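Sugar isomerase (PDB 3QC0) probably catalyses the isomerisation of a sugar, using a zinc ion bound in a xylose isomerase-like TIM barrel. Local coordinates at residues 142-148 and 177-183; 216-222 and 247-252. All blocks are in the same frame, centred on the assembly; numbering follows the deposited sequence.

Contact 1: 142-148 and 177-183; sequences EPLHPMY and DVYHVWW
His180 presents one face of its imidazole to Leu144 and its rim to several other groups of 142-148. Leu144 CG sits over that face, 3.8 Å from the ring centroid in a CH-pi contact, and the leucine side chain runs alongside the histidine, pointing the same way. With CG beside the backbone N and anti to the carbonyl carbon (chi1 -62°), the imidazole is carried from the helical turn 178-181 across to the other loop. Tyr148 meets it rim to rim, CE2 lying 3.6 Å from His180 CE1 and the planes nearly perpendicular, while the Tyr148 hydroxyl is hydrogen-bonded to Met215 O. Glu142 OE2 reaches the imidazole edge in its plane, 3.5 Å from His180 CD2. The same oxygen and Asp177 OD2, 3.1 Å apart, would repel as bare carboxylates, but both bind the zinc ion at the C-terminal end of the barrel strands, where TIM barrels carry their active sites; His204 and Glu248 complete the set of protein ligands. The other oxygen, Asp177 OD1, caps the helix by accepting from Tyr179 N at 2.9 Å. A water bridges Pro143 O and Asp177 N. Farther out, His145 swings CG anti to its own nitrogen (chi1 -162°), which lets ND1 accept Met147 N in the ring plane in a nearly straight bond (174°) that fixes the ring's rotation. Trp183 NE1 lies over one face of that ring while donating to His180 O at 2.8 Å. Pro146 CG packs 3.4 Å from Trp183 CZ2, and Pro146 of the second subunit also packs on this tryptophan.

Contact 2: 216-222 and 247-252; sequences LTDRGMM and VEIFSA
Thr217 and Ala252 are joined through their backbones, Ala252 N donating to Thr217 O at 2.9 Å, and Arg219 N returns a bond of the same length to Phe250 O. These two bonds flank a single beta bridge between Asp218 and Ser251; beyond it the segments, whose end-to-end directions differ by 132°, separate toward Met222 and Val247. A water donates to Asp218 OD1 and Arg219 O and accepts from Ser251 OG, linking two side chains and a backbone carbonyl beside the bridge; Asp218 OD2 also forms a salt bridge with Lys213, and Ser251 OG is hydrogen-bonded with Trp255 N. The Arg219 chain, extended from CG to NE, runs beside Phe250 and places the guanidinium over one ring face in a cation-pi contact, CZ 4.4 Å from the centroid and the planes 35° apart. NH1 donates to Glu248 O at 3.0 Å from above the carbonyl plane and adds a weak 3.3 Å bond to Glu248 OE1. Cutting Arg219 back to alanine is likely to strip that Phe250 face of its cation, Glu248 O of its NH1 donor and the zinc-bound carboxylate of a weak bond. Past the arginine, contacts become apolar: Ile249 CD1 lies 3.8 Å from Met221 SE, and Met222, bent at chi2 and chi3, brings CE to 3.7 Å from Val247 CG2. Glu248 extends, its OE1 reaching the zinc ion. Loops after strands 200-205 and 245-247 thus meet at the C-terminal rim of the barrel, the usual place of TIM-barrel active sites, an arginine from one gripping the backbone carbonyl of a metal-binding glutamate from the other and touching its carboxylate weakly.

The two contacts illustrate how a TIM barrel gathers a metal site from separate strand ends. From the N terminus the chain lays down four barrel strands before strand 139-141, after which contact 1 opens; it closes the excursion through helix 158-168 and strand 172-177, joining successive strand ends. Only after it has closed does contact 2 open, beyond strand 200-205, and close past helix 229-238 and strand 245-247. The loops therefore follow in series, neither nesting nor crossing. Their centres are 13 Å apart, yet they touch: Arg219 NH1 forms a salt bridge with Asp177 OD2 at 3.1 Å, and Asp177 OD2 lies 2.8 Å from Glu248 OE1, where both bind zinc.

Contact 1: 142-148 and 177-183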
# COMPACT_ATOMS: atom_id res chain seq x y z
N GLU A 142 -5.20 -6.45 -12.97
CA GLU A 142 -4.10 -5.56 -12.56
C GLU A 142 -4.17 -5.41 -11.03
O GLU A 142 -5.04 -4.73 -10.52
CB GLU A 142 -4.21 -4.19 -13.23
CG GLU A 142 -2.94 -3.37 -13.07
CD GLU A 142 -3.04 -1.96 -13.59
OE1 GLU A 142 -4.17 -1.47 -13.68
OE2 GLU A 142 -1.98 -1.39 -13.89
N PRO A 143 -3.30 -6.13 -10.30
CA PRO A 143 -3.27 -5.78 -8.85
C PRO A 143 -2.88 -4.31 -8.72
O PRO A 143 -1.97 -3.85 -9.42
CB PRO A 143 -2.21 -6.72 -8.27
CG PRO A 143 -1.36 -7.12 -9.44
CD PRO A 143 -2.30 -7.14 -10.64
N LEU A 144 -3.57 -3.60 -7.83
CA LEU A 144 -3.38 -2.18 -7.63
C LEU A 144 -2.73 -1.96 -6.28
O LEU A 144 -2.88 -2.75 -5.35
CB LEU A 144 -4.69 -1.39 -7.71
CG LEU A 144 -4.84 -0.50 -8.96
CD1 LEU A 144 -4.93 -1.32 -10.27
CD2 LEU A 144 -6.00 0.47 -8.75
N HIS A 145 -2.00 -0.85 -6.18
CA HIS A 145 -1.34 -0.50 -4.96
C HIS A 145 -2.35 -0.61 -3.81
O HIS A 145 -3.47 -0.14 -3.93
CB HIS A 145 -0.80 0.92 -5.00
CG HIS A 145 0.24 1.17 -3.98
ND1 HIS A 145 -0.07 1.37 -2.64
CD2 HIS A 145 1.59 1.26 -4.09
CE1 HIS A 145 1.07 1.59 -1.98
NE2 HIS A 145 2.09 1.47 -2.83
N PRO A 146 -1.89 -1.13 -2.67
CA PRO A 146 -2.78 -1.22 -1.52
C PRO A 146 -3.47 0.07 -1.10
O PRO A 146 -4.54 0.01 -0.50
CB PRO A 146 -1.85 -1.75 -0.41
CG PRO A 146 -0.94 -2.70 -1.17
CD PRO A 146 -0.72 -2.01 -2.53
N MSE A 147 -2.90 1.24 -1.39
CA MSE A 147 -3.56 2.49 -1.04
C MSE A 147 -4.87 2.71 -1.76
O MSE A 147 -5.66 3.54 -1.32
CB MSE A 147 -2.65 3.72 -1.22
CG MSE A 147 -2.26 4.00 -2.59
SE MSE A 147 -0.85 5.47 -2.51
CE MSE A 147 -0.16 5.10 -4.24
N TYR A 148 -5.10 1.93 -2.85
CA TYR A 148 -6.33 2.01 -3.61
C TYR A 148 -7.41 1.01 -3.19
O TYR A 148 -8.49 0.93 -3.80
CB TYR A 148 -6.00 1.77 -5.09
CG TYR A 148 -4.98 2.77 -5.64
CD1 TYR A 148 -5.15 4.14 -5.48
CD2 TYR A 148 -3.85 2.35 -6.31
CE1 TYR A 148 -4.21 5.05 -5.96
CE2 TYR A 148 -2.92 3.24 -6.81
CZ TYR A 148 -3.08 4.60 -6.61
OH TYR A 148 -2.14 5.48 -7.16
N ASP A 177 2.16 -3.87 -13.02
CA ASP A 177 2.48 -2.43 -13.08
C ASP A 177 3.38 -2.15 -11.90
O ASP A 177 3.01 -2.41 -10.77
CB ASP A 177 1.17 -1.64 -13.01
CG ASP A 177 1.35 -0.14 -13.08
OD1 ASP A 177 2.39 0.36 -12.64
OD2 ASP A 177 0.40 0.52 -13.59
N VAL A 178 4.60 -1.71 -12.20
CA VAL A 178 5.61 -1.54 -11.16
C VAL A 178 5.12 -0.61 -10.06
O VAL A 178 5.50 -0.78 -8.90
CB VAL A 178 6.95 -1.04 -11.73
CG1 VAL A 178 7.49 -2.11 -12.74
CG2 VAL A 178 6.83 0.35 -12.40
N TYR A 179 4.27 0.35 -10.41
CA TYR A 179 3.79 1.29 -9.39
C TYR A 179 3.04 0.57 -8.29
O TYR A 179 3.10 0.88 -7.13
CB TYR A 179 2.86 2.36 -9.99
CG TYR A 179 2.81 3.64 -9.19
CD1 TYR A 179 3.92 4.48 -9.13
CD2 TYR A 179 1.67 4.02 -8.48
CE1 TYR A 179 3.90 5.65 -8.38
CE2 TYR A 179 1.63 5.20 -7.75
CZ TYR A 179 2.76 6.02 -7.70
OH TYR A 179 2.73 7.21 -7.00
N HIS A 180 2.28 -0.44 -8.70
CA HIS A 180 1.37 -1.12 -7.80
C HIS A 180 2.03 -2.24 -7.01
O HIS A 180 1.50 -2.64 -5.96
CB HIS A 180 0.20 -1.72 -8.61
CG HIS A 180 -0.60 -0.69 -9.32
ND1 HIS A 180 -0.98 0.49 -8.71
CD2 HIS A 180 -1.11 -0.66 -10.58
CE1 HIS A 180 -1.67 1.22 -9.58
NE2 HIS A 180 -1.76 0.54 -10.72
N VAL A 181 3.13 -2.79 -7.55
CA VAL A 181 3.71 -4.03 -6.99
C VAL A 181 5.16 -3.94 -6.49
O VAL A 181 5.62 -4.90 -5.88
CB VAL A 181 3.63 -5.22 -8.04
CG1 VAL A 181 2.24 -5.40 -8.60
CG2 VAL A 181 4.67 -5.03 -9.20
N TRP A 182 5.88 -2.84 -6.78
CA TRP A 182 7.33 -2.80 -6.58
C TRP A 182 7.72 -3.12 -5.12
O TRP A 182 8.79 -3.66 -4.88
CB TRP A 182 7.92 -1.45 -6.97
CG TRP A 182 7.60 -0.37 -6.03
CD1 TRP A 182 6.47 0.37 -5.98
CD2 TRP A 182 8.40 0.04 -4.90
NE1 TRP A 182 6.52 1.25 -4.91
CE2 TRP A 182 7.71 1.06 -4.24
CE3 TRP A 182 9.64 -0.33 -4.46
CZ2 TRP A 182 8.22 1.71 -3.10
CZ3 TRP A 182 10.15 0.27 -3.33
CH2 TRP A 182 9.44 1.30 -2.65
N TRP A 183 6.87 -2.72 -4.19
CA TRP A 183 7.09 -2.81 -2.74
C TRP A 183 6.90 -4.20 -2.18
O TRP A 183 7.25 -4.48 -1.05
CB TRP A 183 6.10 -1.79 -2.03
CG TRP A 183 4.73 -2.23 -2.31
CD1 TRP A 183 3.98 -1.86 -3.40
CD2 TRP A 183 3.99 -3.26 -1.66
NE1 TRP A 183 2.82 -2.57 -3.44
CE2 TRP A 183 2.81 -3.46 -2.40
CE3 TRP A 183 4.19 -4.03 -0.49
CZ2 TRP A 183 1.85 -4.39 -2.05
CZ3 TRP A 183 3.24 -4.96 -0.15
CH2 TRP A 183 2.08 -5.14 -0.93
O HOH W 1 -0.04 -4.56 -11.32
O HOH W 2 4.81 2.02 -2.22

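Contact 2: 216-222 and 247-252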
# COMPACT_ATOMS: atom_id res chain seq x y z
N LEU A 216 -2.57 9.66 -6.34
CA LEU A 216 -3.00 9.24 -7.67
C LEU A 216 -2.20 9.83 -8.80
O LEU A 216 -1.86 9.08 -9.74
CB LEU A 216 -4.49 9.58 -7.89
CG LEU A 216 -5.09 8.97 -9.15
CD1 LEU A 216 -5.22 7.46 -9.02
CD2 LEU A 216 -6.45 9.59 -9.43
N THR A 217 -1.90 11.14 -8.73
CA THR A 217 -1.35 11.82 -9.89
C THR A 217 0.09 12.32 -9.71
O THR A 217 0.46 13.40 -10.23
CB THR A 217 -2.27 12.98 -10.29
OG1 THR A 217 -2.34 13.90 -9.19
CG2 THR A 217 -3.68 12.46 -10.68
N ASP A 218 0.90 11.56 -8.98
CA ASP A 218 2.33 11.85 -8.87
C ASP A 218 3.21 10.63 -9.11
O ASP A 218 4.24 10.42 -8.43
CB ASP A 218 2.62 12.53 -7.53
CG ASP A 218 3.98 13.21 -7.49
OD1 ASP A 218 4.36 13.85 -8.52
OD2 ASP A 218 4.68 13.11 -6.45
N ARG A 219 2.85 9.82 -10.10
CA ARG A 219 3.77 8.82 -10.61
C ARG A 219 4.99 9.49 -11.22
O ARG A 219 4.89 10.59 -11.79
CB ARG A 219 3.15 7.92 -11.67
CG ARG A 219 1.93 7.15 -11.24
CD ARG A 219 1.64 6.06 -12.25
NE ARG A 219 0.52 5.22 -11.88
CZ ARG A 219 0.26 4.03 -12.41
NH1 ARG A 219 0.99 3.56 -13.42
NH2 ARG A 219 -0.76 3.32 -11.96
N GLY A 220 6.13 8.82 -11.13
CA GLY A 220 7.39 9.33 -11.66
C GLY A 220 7.71 8.83 -13.04
O GLY A 220 7.27 7.74 -13.45
N MSE A 221 8.44 9.65 -13.79
CA MSE A 221 9.13 9.19 -14.96
C MSE A 221 10.18 8.17 -14.52
O MSE A 221 10.86 8.34 -13.50
CB MSE A 221 9.80 10.39 -15.63
CG MSE A 221 10.62 10.10 -16.86
SE MSE A 221 9.70 9.33 -18.36
CE MSE A 221 8.67 10.99 -18.74
N MSE A 222 10.34 7.14 -15.31
CA MSE A 222 11.31 6.09 -15.02
C MSE A 222 12.68 6.68 -14.79
O MSE A 222 13.19 7.41 -15.62
CB MSE A 222 11.42 5.10 -16.17
CG MSE A 222 10.23 4.26 -16.44
SE MSE A 222 8.84 5.10 -17.52
CE MSE A 222 9.79 5.53 -19.11
N VAL A 247 4.54 2.52 -20.77
CA VAL A 247 4.72 3.69 -19.93
C VAL A 247 3.40 4.31 -19.52
O VAL A 247 2.64 4.81 -20.33
CB VAL A 247 5.56 4.76 -20.57
CG1 VAL A 247 5.67 5.99 -19.65
CG2 VAL A 247 6.93 4.15 -20.98
N GLU A 248 3.13 4.26 -18.23
CA GLU A 248 1.88 4.75 -17.69
C GLU A 248 2.19 5.68 -16.53
O GLU A 248 2.51 5.26 -15.41
CB GLU A 248 0.98 3.59 -17.24
CG GLU A 248 -0.37 4.05 -16.73
CD GLU A 248 -1.23 2.93 -16.27
OE1 GLU A 248 -0.68 1.94 -15.80
OE2 GLU A 248 -2.46 3.02 -16.43
N ILE A 249 2.16 6.97 -16.82
CA ILE A 249 2.49 8.03 -15.88
C ILE A 249 1.29 8.97 -15.70
O ILE A 249 0.79 9.53 -16.67
CB ILE A 249 3.72 8.86 -16.34
CG1 ILE A 249 4.94 7.95 -16.43
CG2 ILE A 249 3.97 10.04 -15.36
CD1 ILE A 249 6.18 8.53 -17.15
N PHE A 250 0.85 9.15 -14.47
CA PHE A 250 -0.12 10.16 -14.07
C PHE A 250 0.67 11.22 -13.29
O PHE A 250 1.15 10.94 -12.20
CB PHE A 250 -1.24 9.61 -13.15
CG PHE A 250 -1.88 8.31 -13.61
CD1 PHE A 250 -1.95 7.93 -14.93
CD2 PHE A 250 -2.49 7.49 -12.68
CE1 PHE A 250 -2.55 6.72 -15.30
CE2 PHE A 250 -3.09 6.29 -13.05
CZ PHE A 250 -3.11 5.90 -14.38
N SER A 251 0.84 12.42 -13.85
CA SER A 251 1.70 13.45 -13.22
C SER A 251 1.10 14.84 -13.38
O SER A 251 1.46 15.58 -14.32
CB SER A 251 3.12 13.40 -13.78
OG SER A 251 3.95 14.40 -13.19
N ALA A 252 0.24 15.20 -12.46
CA ALA A 252 -0.56 16.42 -12.59
C ALA A 252 0.30 17.67 -12.58
O ALA A 252 -0.05 18.65 -13.25
CB ALA A 252 -1.62 16.51 -11.49
O HOH W 3 5.09 13.21 -11.00